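Local coordinates for nucleoprotein (Rift valley fever virus, PDB 3OV9) that encapsidates the viral genomic RNA, binding single-stranded nucleic acid tightly and assembling into ring-shaped hexamers that build the nucleocapsid, at residues A[31-42]-A[99-110]; A[164-174]-A[234-245]. All coordinates share one frame; numbering follows the deposited sequence. Where two conformers were deposited one is given.

Interaction 1 (A[31-42]-A[99-110]). With NO2 (nitrite ion), chain D.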
loop_
_atom_site.group_PDB
_atom_site.type_symbol
_atom_site.label_atom_id
_atom_site.label_comp_id
_atom_site.label_asym_id
_atom_site.label_seq_id
_atom_site.Cartn_x
_atom_site.Cartn_y
_atom_site.Cartn_z
ATOM N N GLN A 31 -21.964 9.899 25.319
ATOM C CA GLN A 31 -23.261 9.217 25.275
ATOM C C GLN A 31 -23.381 8.455 23.960
ATOM O O GLN A 31 -23.283 9.051 22.885
ATOM C CB GLN A 31 -24.429 10.204 25.422
ATOM C CG GLN A 31 -25.806 9.522 25.445
ATOM C CD GLN A 31 -26.971 10.490 25.530
ATOM O OE1 GLN A 31 -27.356 11.115 24.538
ATOM N NE2 GLN A 31 -27.557 10.601 26.717
ATOM N N GLY A 32 -23.592 7.144 24.058
ATOM C CA GLY A 32 -23.749 6.282 22.883
ATOM C C GLY A 32 -25.128 6.364 22.249
ATOM O O GLY A 32 -25.262 6.296 21.024
ATOM N N PHE A 33 -26.154 6.507 23.085
ATOM C CA PHE A 33 -27.538 6.626 22.626
ATOM C C PHE A 33 -28.390 7.288 23.709
ATOM O O PHE A 33 -28.007 7.323 24.881
ATOM C CB PHE A 33 -28.120 5.248 22.258
ATOM C CG PHE A 33 -28.529 4.426 23.449
ATOM C CD1 PHE A 33 -29.874 4.222 23.740
ATOM C CD2 PHE A 33 -27.571 3.876 24.296
ATOM C CE1 PHE A 33 -30.255 3.478 24.848
ATOM C CE2 PHE A 33 -27.946 3.132 25.413
ATOM C CZ PHE A 33 -29.290 2.934 25.687
ATOM N N ASP A 34 -29.554 7.785 23.309
ATOM C CA ASP A 34 -30.467 8.482 24.204
ATOM C C ASP A 34 -31.728 7.642 24.373
ATOM O O ASP A 34 -32.626 7.697 23.535
ATOM C CB ASP A 34 -30.803 9.851 23.605
ATOM C CG ASP A 34 -31.614 10.736 24.540
ATOM O OD1 ASP A 34 -32.397 10.224 25.369
ATOM O OD2 ASP A 34 -31.474 11.971 24.425
ATOM N N ALA A 35 -31.782 6.876 25.463
ATOM C CA ALA A 35 -32.871 5.918 25.709
ATOM C C ALA A 35 -34.266 6.546 25.759
ATOM O O ALA A 35 -35.214 5.999 25.188
ATOM C CB ALA A 35 -32.602 5.124 26.973
ATOM N N ARG A 36 -34.392 7.683 26.441
ATOM C CA ARG A 36 -35.680 8.376 26.539
ATOM C C ARG A 36 -36.197 8.817 25.171
ATOM O O ARG A 36 -37.391 8.695 24.889
ATOM C CB ARG A 36 -35.592 9.576 27.492
ATOM C CG ARG A 36 -35.484 9.192 28.956
ATOM C CD ARG A 36 -35.212 10.410 29.836
ATOM N NE ARG A 36 -35.013 10.029 31.233
ATOM C CZ ARG A 36 -33.847 9.659 31.762
ATOM N NH1 ARG A 36 -32.747 9.619 31.018
ATOM N NH2 ARG A 36 -33.784 9.327 33.046
ATOM N N ARG A 37 -35.297 9.316 24.325
ATOM C CA ARG A 37 -35.659 9.716 22.968
ATOM C C ARG A 37 -36.036 8.503 22.112
ATOM O O ARG A 37 -36.969 8.578 21.311
ATOM C CB ARG A 37 -34.540 10.534 22.312
ATOM C CG ARG A 37 -34.906 11.174 20.963
ATOM C CD ARG A 37 -36.148 12.061 21.023
ATOM N NE ARG A 37 -36.401 12.709 19.736
ATOM C CZ ARG A 37 -37.586 13.152 19.325
ATOM N NH1 ARG A 37 -38.663 13.019 20.089
ATOM N NH2 ARG A 37 -37.696 13.727 18.135
ATOM N N VAL A 38 -35.317 7.396 22.296
ATOM C CA VAL A 38 -35.610 6.150 21.574
ATOM C C VAL A 38 -37.046 5.686 21.843
ATOM O O VAL A 38 -37.798 5.408 20.906
ATOM C CB VAL A 38 -34.591 5.021 21.911
ATOM C CG1 VAL A 38 -35.088 3.662 21.409
ATOM C CG2 VAL A 38 -33.232 5.325 21.302
ATOM N N ILE A 39 -37.420 5.628 23.119
ATOM C CA ILE A 39 -38.763 5.195 23.514
ATOM C C ILE A 39 -39.830 6.199 23.054
ATOM O O ILE A 39 -40.913 5.803 22.617
ATOM C CB ILE A 39 -38.848 4.911 25.034
ATOM C CG1 ILE A 39 -37.895 3.769 25.405
ATOM C CG2 ILE A 39 -40.279 4.555 25.462
ATOM C CD1 ILE A 39 -37.636 3.630 26.875
ATOM N N GLU A 40 -39.514 7.491 23.135
ATOM C CA GLU A 40 -40.424 8.530 22.647
ATOM C C GLU A 40 -40.737 8.335 21.166
ATOM O O GLU A 40 -41.900 8.398 20.763
ATOM C CB GLU A 40 -39.852 9.931 22.889
ATOM C CG GLU A 40 -40.825 11.066 22.539
ATOM C CD GLU A 40 -40.297 12.440 22.907
ATOM O OE1 GLU A 40 -39.078 12.678 22.770
ATOM O OE2 GLU A 40 -41.112 13.292 23.323
ATOM N N LEU A 41 -39.695 8.091 20.373
ATOM C CA LEU A 41 -39.836 7.871 18.932
ATOM C C LEU A 41 -40.605 6.591 18.608
ATOM O O LEU A 41 -41.412 6.578 17.676
ATOM C CB LEU A 41 -38.473 7.876 18.234
ATOM C CG LEU A 41 -37.709 9.207 18.180
ATOM C CD1 LEU A 41 -36.283 8.972 17.723
ATOM C CD2 LEU A 41 -38.399 10.232 17.284
ATOM N N LEU A 42 -40.365 5.532 19.386
ATOM C CA LEU A 42 -41.099 4.268 19.229
ATOM C C LEU A 42 -42.602 4.453 19.427
ATOM O O LEU A 42 -43.397 4.003 18.600
ATOM C CB LEU A 42 -40.576 3.191 20.188
ATOM C CG LEU A 42 -39.211 2.564 19.889
ATOM C CD1 LEU A 42 -38.752 1.716 21.064
ATOM C CD2 LEU A 42 -39.240 1.738 18.602
ATOM N N ARG A 99 -29.638 11.788 17.404
ATOM C CA ARG A 99 -30.531 11.426 18.507
ATOM C C ARG A 99 -31.981 11.236 18.056
ATOM O O ARG A 99 -32.762 10.529 18.691
ATOM C CB ARG A 99 -30.454 12.538 19.555
ATOM C CG ARG A 99 -31.222 12.316 20.844
ATOM C CD ARG A 99 -31.081 13.524 21.768
ATOM N NE ARG A 99 -29.699 13.722 22.210
ATOM C CZ ARG A 99 -28.876 14.651 21.730
ATOM N NH1 ARG A 99 -29.287 15.495 20.791
ATOM N NH2 ARG A 99 -27.639 14.740 22.195
ATOM N N ASP A 100 -32.338 11.907 16.961
ATOM C CA ASP A 100 -33.706 11.900 16.451
ATOM C C ASP A 100 -33.977 10.757 15.471
ATOM O O ASP A 100 -35.026 10.725 14.824
ATOM C CB ASP A 100 -34.035 13.253 15.808
ATOM C CG ASP A 100 -33.957 14.406 16.798
ATOM O OD1 ASP A 100 -34.543 14.298 17.899
ATOM O OD2 ASP A 100 -33.313 15.426 16.471
ATOM N N GLU A 101 -33.029 9.825 15.370
ATOM C CA GLU A 101 -33.167 8.668 14.484
ATOM C C GLU A 101 -33.101 7.355 15.258
ATOM O O GLU A 101 -32.272 7.189 16.159
ATOM C CB GLU A 101 -32.083 8.676 13.403
ATOM C CG GLU A 101 -32.076 9.909 12.491
ATOM C CD GLU A 101 -33.097 9.846 11.364
ATOM O OE1 GLU A 101 -33.851 8.852 11.267
ATOM O OE2 GLU A 101 -33.140 10.804 10.565
ATOM N N LEU A 102 -33.979 6.425 14.889
ATOM C CA LEU A 102 -33.981 5.079 15.455
ATOM C C LEU A 102 -33.087 4.140 14.658
ATOM O O LEU A 102 -32.959 4.272 13.435
ATOM C CB LEU A 102 -35.404 4.508 15.486
ATOM C CG LEU A 102 -36.416 5.067 16.488
ATOM C CD1 LEU A 102 -37.807 4.529 16.185
ATOM C CD2 LEU A 102 -36.013 4.736 17.918
ATOM N N THR A 103 -32.460 3.208 15.371
ATOM C CA THR A 103 -31.775 2.058 14.777
ATOM C C THR A 103 -32.205 0.827 15.566
ATOM O O THR A 103 -32.713 0.948 16.684
ATOM C CB THR A 103 -30.232 2.164 14.852
ATOM O OG1 THR A 103 -29.799 2.069 16.217
ATOM C CG2 THR A 103 -29.731 3.463 14.242
ATOM N N LEU A 104 -31.993 -0.352 14.986
ATOM C CA LEU A 104 -32.319 -1.610 15.659
ATOM C C LEU A 104 -31.549 -1.795 16.974
ATOM O O LEU A 104 -32.133 -2.198 17.980
ATOM C CB LEU A 104 -32.091 -2.805 14.719
ATOM C CG LEU A 104 -32.931 -2.857 13.438
ATOM C CD1 LEU A 104 -32.426 -3.960 12.522
ATOM C CD2 LEU A 104 -34.410 -3.052 13.736
ATOM N N SER A 105 -30.254 -1.478 16.963
ATOM C CA SER A 105 -29.408 -1.609 18.153
ATOM C C SER A 105 -29.878 -0.696 19.286
ATOM O O SER A 105 -29.809 -1.068 20.458
ATOM C CB SER A 105 -27.940 -1.316 17.824
ATOM O OG SER A 105 -27.383 -2.328 17.005
ATOM N N ARG A 106 -30.351 0.496 18.928
ATOM C CA ARG A 106 -30.848 1.459 19.916
ATOM C C ARG A 106 -32.136 0.985 20.591
ATOM O O ARG A 106 -32.340 1.223 21.782
ATOM C CB ARG A 106 -31.036 2.837 19.281
ATOM C CG ARG A 106 -29.718 3.555 19.044
ATOM C CD ARG A 106 -29.894 4.870 18.309
ATOM N NE ARG A 106 -28.598 5.492 18.038
ATOM C CZ ARG A 106 -28.434 6.682 17.469
ATOM N NH1 ARG A 106 -29.484 7.405 17.094
ATOM N NH2 ARG A 106 -27.210 7.150 17.273
ATOM N N VAL A 107 -32.998 0.313 19.831
ATOM C CA VAL A 107 -34.209 -0.280 20.402
ATOM C C VAL A 107 -33.840 -1.334 21.458
ATOM O O VAL A 107 -34.367 -1.313 22.574
ATOM C CB VAL A 107 -35.140 -0.870 19.310
ATOM C CG1 VAL A 107 -36.338 -1.584 19.944
ATOM C CG2 VAL A 107 -35.623 0.237 18.370
ATOM N N ALA A 108 -32.919 -2.230 21.107
ATOM C CA ALA A 108 -32.436 -3.256 22.031
ATOM C C ALA A 108 -31.805 -2.654 23.288
ATOM O O ALA A 108 -32.011 -3.155 24.395
ATOM C CB ALA A 108 -31.445 -4.188 21.329
ATOM N N ALA A 109 -31.050 -1.571 23.108
ATOM C CA ALA A 109 -30.344 -0.927 24.214
ATOM C C ALA A 109 -31.285 -0.180 25.155
ATOM O O ALA A 109 -31.133 -0.248 26.382
ATOM C CB ALA A 109 -29.272 0.006 23.681
ATOM N N ALA A 110 -32.252 0.528 24.581
ATOM C CA ALA A 110 -33.204 1.300 25.373
ATOM C C ALA A 110 -34.140 0.391 26.152
ATOM O O ALA A 110 -34.660 0.793 27.186
ATOM C CB ALA A 110 -33.994 2.240 24.493
HETATM N N NO2 D . -25.619 5.025 27.114
HETATM O O1 NO2 D . -26.414 6.027 27.792
HETATM O O2 NO2 D . -24.898 5.659 26.029
HETATM O O HOH W 1 -25.990 4.669 18.974
#
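V38 of helix 35-42 packs on L102, R106 and A110, and L41 on L102, where two helices of an all-helical orthogonal bundle cross at -109°. Alanines let the backbones come close, A35 and A110 meeting methyl to methyl, while V38, L41 and L102 fill the rest: A110 CB lies 3.6 Å from V38 CG1, L102 CD2 fills in beside V38 CG1, and L42 CD2 reaches both L102 CD1 and V107 CG2.

Aromatic packing continues this layer at F33. Its side chain turns between its own backbone N and carbonyl carbon (chi1 78°), and A109 CB sits over one ring face, 3.8 Å from the centroid, a CH-pi contact. F33 and R106 are RNA-binding positions by analogy with relatives, so this contact probably lies beside the RNA-binding surface. A nitrite is bound by G32 N beside F33.

Charged pairs close the outer side. R37, bent at chi2, grips D100 side-on, NE and NH2 both donating to OD1, and its NH1 holds E40 OE1. D34 caps helix 35-42 by accepting from R37 N. In one of two R99 conformers, thus less certainly, D34 OD2 pairs with R99 NE, and R99 NH2 bonds to M75 O of a neighbouring subunit.

One water-mediated link crosses the contact: R106 NH2 bonds to P97 O, while a water bridges G32 O (2.7 Å) and R106 NE (2.9 Å).

Interaction 2 (A[164-174]-A[234-245])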
loop_
_atom_site.group_PDB
_atom_site.type_symbol
_atom_site.label_atom_id
_atom_site.label_comp_id
_atom_site.label_asym_id
_atom_site.label_seq_id
_atom_site.Cartn_x
_atom_site.Cartn_y
_atom_site.Cartn_z
ATOM N N ALA A 164 -16.211 -7.584 38.760
ATOM C CA ALA A 164 -16.503 -8.959 38.345
ATOM C C ALA A 164 -17.600 -9.013 37.284
ATOM O O ALA A 164 -17.469 -9.729 36.289
ATOM C CB ALA A 164 -16.881 -9.816 39.550
ATOM N N ILE A 165 -18.673 -8.253 37.503
ATOM C CA ILE A 165 -19.789 -8.169 36.552
ATOM C C ILE A 165 -19.306 -7.663 35.192
ATOM O O ILE A 165 -19.642 -8.240 34.154
ATOM C CB ILE A 165 -20.949 -7.274 37.102
ATOM C CG1 ILE A 165 -21.720 -7.994 38.220
ATOM C CG2 ILE A 165 -21.894 -6.808 35.980
ATOM C CD1 ILE A 165 -22.635 -9.137 37.767
ATOM N N LEU A 166 -18.502 -6.601 35.211
ATOM C CA LEU A 166 -18.005 -5.980 33.984
ATOM C C LEU A 166 -16.956 -6.827 33.267
ATOM O O LEU A 166 -16.987 -6.930 32.042
ATOM C CB LEU A 166 -17.486 -4.561 34.251
ATOM C CG LEU A 166 -18.554 -3.518 34.612
ATOM C CD1 LEU A 166 -17.921 -2.162 34.879
ATOM C CD2 LEU A 166 -19.627 -3.406 33.529
ATOM N N ASP A 167 -16.049 -7.442 34.028
ATOM C CA ASP A 167 -15.053 -8.357 33.462
ATOM C C ASP A 167 -15.732 -9.555 32.793
ATOM O O ASP A 167 -15.368 -9.934 31.676
ATOM C CB ASP A 167 -14.063 -8.836 34.532
ATOM C CG ASP A 167 -13.054 -7.763 34.942
ATOM O OD1 ASP A 167 -12.947 -6.717 34.266
ATOM O OD2 ASP A 167 -12.351 -7.979 35.951
ATOM N N ALA A 168 -16.723 -10.135 33.475
ATOM C CA ALA A 168 -17.503 -11.252 32.932
ATOM C C ALA A 168 -18.197 -10.873 31.623
ATOM O O ALA A 168 -18.155 -11.629 30.653
ATOM C CB ALA A 168 -18.524 -11.747 33.953
ATOM N N HIS A 169 -18.828 -9.699 31.610
ATOM C CA HIS A 169 -19.482 -9.154 30.416
ATOM C C HIS A 169 -18.464 -8.884 29.306
ATOM O O HIS A 169 -18.743 -9.126 28.128
ATOM C CB HIS A 169 -20.254 -7.876 30.786
ATOM C CG HIS A 169 -20.870 -7.158 29.620
ATOM N ND1 HIS A 169 -21.713 -7.771 28.718
ATOM C CD2 HIS A 169 -20.786 -5.862 29.234
ATOM C CE1 HIS A 169 -22.109 -6.888 27.818
ATOM N NE2 HIS A 169 -21.561 -5.722 28.107
ATOM N N SER A 170 -17.284 -8.403 29.696
ATOM C CA SER A 170 -16.209 -8.084 28.749
ATOM C C SER A 170 -15.655 -9.312 28.018
ATOM O O SER A 170 -15.132 -9.186 26.904
ATOM C CB SER A 170 -15.082 -7.316 29.443
ATOM O OG SER A 170 -15.528 -6.037 29.873
ATOM N N LEU A 171 -15.775 -10.490 28.635
ATOM C CA LEU A 171 -15.386 -11.739 27.972
ATOM C C LEU A 171 -16.204 -11.933 26.698
ATOM O O LEU A 171 -15.644 -12.232 25.640
ATOM C CB LEU A 171 -15.529 -12.951 28.903
ATOM C CG LEU A 171 -15.022 -14.295 28.354
ATOM C CD1 LEU A 171 -13.495 -14.359 28.360
ATOM C CD2 LEU A 171 -15.611 -15.468 29.130
ATOM N N TYR A 172 -17.523 -11.746 26.806
ATOM C CA TYR A 172 -18.409 -11.770 25.641
ATOM C C TYR A 172 -18.085 -10.662 24.636
ATOM O O TYR A 172 -18.045 -10.914 23.431
ATOM C CB TYR A 172 -19.889 -11.696 26.053
ATOM C CG TYR A 172 -20.777 -11.107 24.975
ATOM C CD1 TYR A 172 -21.247 -11.891 23.918
ATOM C CD2 TYR A 172 -21.127 -9.757 25.000
ATOM C CE1 TYR A 172 -22.052 -11.344 22.919
ATOM C CE2 TYR A 172 -21.922 -9.202 24.009
ATOM C CZ TYR A 172 -22.382 -9.996 22.973
ATOM O OH TYR A 172 -23.175 -9.435 21.998
ATOM N N LEU A 173 -17.875 -9.442 25.134
ATOM C CA LEU A 173 -17.629 -8.283 24.271
ATOM C C LEU A 173 -16.360 -8.453 23.445
ATOM O O LEU A 173 -16.284 -7.980 22.311
ATOM C CB LEU A 173 -17.563 -6.986 25.082
ATOM C CG LEU A 173 -18.866 -6.429 25.663
ATOM C CD1 LEU A 173 -18.555 -5.240 26.552
ATOM C CD2 LEU A 173 -19.843 -6.032 24.566
ATOM N N LEU A 174 -15.377 -9.136 24.027
ATOM C CA LEU A 174 -14.130 -9.472 23.340
ATOM C C LEU A 174 -14.378 -10.389 22.142
ATOM O O LEU A 174 -13.865 -10.141 21.049
ATOM C CB LEU A 174 -13.147 -10.122 24.323
ATOM C CG LEU A 174 -11.779 -10.605 23.826
ATOM C CD1 LEU A 174 -10.934 -9.452 23.298
ATOM C CD2 LEU A 174 -11.047 -11.336 24.944
ATOM N N VAL A 234 -20.609 -15.920 37.024
ATOM C CA VAL A 234 -20.047 -14.592 36.783
ATOM C C VAL A 234 -18.576 -14.544 37.209
ATOM O O VAL A 234 -17.731 -14.047 36.465
ATOM C CB VAL A 234 -20.879 -13.472 37.472
ATOM C CG1 VAL A 234 -20.156 -12.130 37.405
ATOM C CG2 VAL A 234 -22.249 -13.356 36.816
ATOM N N MET A 235 -18.276 -15.084 38.392
ATOM C CA MET A 235 -16.902 -15.122 38.901
ATOM C C MET A 235 -15.988 -15.919 37.972
ATOM O O MET A 235 -14.863 -15.499 37.690
ATOM C CB MET A 235 -16.847 -15.687 40.327
ATOM C CG MET A 235 -17.579 -14.846 41.382
ATOM S SD MET A 235 -17.097 -13.102 41.466
ATOM C CE MET A 235 -15.416 -13.215 42.074
ATOM N N ALA A 236 -16.488 -17.056 37.491
ATOM C CA ALA A 236 -15.761 -17.885 36.529
ATOM C C ALA A 236 -15.433 -17.117 35.247
ATOM O O ALA A 236 -14.310 -17.190 34.740
ATOM C CB ALA A 236 -16.553 -19.144 36.211
ATOM N N ALA A 237 -16.413 -16.372 34.737
ATOM C CA ALA A 237 -16.232 -15.590 33.514
ATOM C C ALA A 237 -15.285 -14.406 33.707
ATOM O O ALA A 237 -14.539 -14.054 32.792
ATOM C CB ALA A 237 -17.573 -15.127 32.968
ATOM N N ALA A 238 -15.313 -13.801 34.895
ATOM C CA ALA A 238 -14.399 -12.708 35.231
ATOM C C ALA A 238 -12.951 -13.191 35.225
ATOM O O ALA A 238 -12.067 -12.517 34.688
ATOM C CB ALA A 238 -14.761 -12.099 36.587
ATOM N N GLN A 239 -12.724 -14.365 35.816
ATOM C CA GLN A 239 -11.409 -14.999 35.832
ATOM C C GLN A 239 -10.965 -15.372 34.414
ATOM O O GLN A 239 -9.801 -15.188 34.056
ATOM C CB GLN A 239 -11.417 -16.226 36.758
ATOM C CG GLN A 239 -10.165 -17.121 36.701
ATOM C CD GLN A 239 -8.877 -16.418 37.120
ATOM O OE1 GLN A 239 -7.798 -16.735 36.618
ATOM N NE2 GLN A 239 -8.982 -15.473 38.045
ATOM N N ALA A 240 -11.903 -15.874 33.613
ATOM C CA ALA A 240 -11.631 -16.206 32.214
ATOM C C ALA A 240 -11.189 -14.986 31.399
ATOM O O ALA A 240 -10.310 -15.098 30.543
ATOM C CB ALA A 240 -12.840 -16.880 31.572
ATOM N N TYR A 241 -11.783 -13.825 31.676
ATOM C CA TYR A 241 -11.399 -12.582 30.997
ATOM C C TYR A 241 -9.983 -12.127 31.360
ATOM O O TYR A 241 -9.256 -11.614 30.506
ATOM C CB TYR A 241 -12.408 -11.459 31.270
ATOM C CG TYR A 241 -12.110 -10.178 30.514
ATOM C CD1 TYR A 241 -12.257 -10.114 29.127
ATOM C CD2 TYR A 241 -11.680 -9.031 31.184
ATOM C CE1 TYR A 241 -11.981 -8.946 28.427
ATOM C CE2 TYR A 241 -11.401 -7.854 30.490
ATOM C CZ TYR A 241 -11.556 -7.822 29.114
ATOM O OH TYR A 241 -11.285 -6.664 28.421
ATOM N N LYS A 242 -9.606 -12.316 32.625
ATOM C CA LYS A 242 -8.264 -11.981 33.110
ATOM C C LYS A 242 -7.172 -12.697 32.320
ATOM O O LYS A 242 -6.162 -12.091 31.959
ATOM C CB LYS A 242 -8.122 -12.328 34.595
ATOM C CG LYS A 242 -8.687 -11.293 35.546
ATOM C CD LYS A 242 -8.940 -11.897 36.916
ATOM C CE LYS A 242 -9.615 -10.901 37.842
ATOM N NZ LYS A 242 -9.932 -11.517 39.159
ATOM N N THR A 243 -7.392 -13.982 32.049
ATOM C CA THR A 243 -6.392 -14.825 31.393
ATOM C C THR A 243 -6.614 -14.944 29.879
ATOM O O THR A 243 -5.832 -15.594 29.180
ATOM C CB THR A 243 -6.329 -16.235 32.036
ATOM O OG1 THR A 243 -7.619 -16.853 31.978
ATOM C CG2 THR A 243 -5.884 -16.144 33.493
ATOM N N ALA A 244 -7.671 -14.302 29.382
ATOM C CA ALA A 244 -8.005 -14.320 27.956
ATOM C C ALA A 244 -6.982 -13.557 27.119
ATOM O O ALA A 244 -6.334 -12.629 27.607
ATOM C CB ALA A 244 -9.403 -13.757 27.728
ATOM N N ALA A 245 -6.843 -13.960 25.857
ATOM C CA ALA A 245 -5.924 -13.313 24.922
ATOM C C ALA A 245 -6.662 -12.765 23.703
ATOM O O ALA A 245 -7.791 -13.162 23.412
ATOM C CB ALA A 245 -4.828 -14.285 24.494
ATOM O OXT ALA A 245 -6.152 -11.909 22.978
#
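A168 and A237 press their methyl groups together, CB to CB at 3.6 Å, near the point where helices 164-174 and 234-243 come closest. The axes are only 7.2 Å apart, an approach that small side chains permit: A168 and A238 bring their CA atoms to 4.1 Å, and A238 CB rests against A164 O. V234 CG1 closes this end by meeting A168 CB and, at 3.9 Å, I165 CD1.

Farther along, the larger side chains take over. Y241 is a knob in a hole formed by D167, S170, L171 and L174, a single knob-into-hole fit between two helices that cross here at 62°. With CG anti to the backbone N (chi1 -176°), its ring is laid across helix 164-174, and S170 CB stands over one face, 3.7 Å from the centroid and 16° off the normal, in a CH-pi contact. Serine suits the spot: it is slim enough for the ring to come close, and its OG turns back to donate to L166 O at 2.8 Å, on the opposite face of that carbonyl from S170 N. K189 makes a cation-pi contact with Y241 and also bonds to its backbone O. L171, reaching with both methyls, packs against A240 and A244.

The margin is looser and more exposed. M235, an exposed residue, bends its flexible chain so that SD touches A164 CB. K242, also exposed, passes near D167, but the opposite charges stay apart, with NZ 5.4 Å from OD2. At the C-terminus, L174 CD2 meets A244 CB at 4.0 Å, while A245 O is bonded by R178 NH2.

In the fold
The two contacts come in series along the chain: interaction 1 is complete before helix 159-180 begins the first half of interaction 2. Their centres are about 27 Å apart, on opposite sides of the chain's centre, and their nearest atoms remain about 10 Å from each other. They share no helix. Interaction 1 joins helix 35-46, within the region essential for oligomerization, to helix 104-110, and it lies within reach of two other subunits of the hexamer. Interaction 2 pairs helix 159-180 with the C-terminal helix 232-243 and is touched by no other chain. One contact thus lies next to subunit interfaces, whereas the other holds the chain's end within its own subunit.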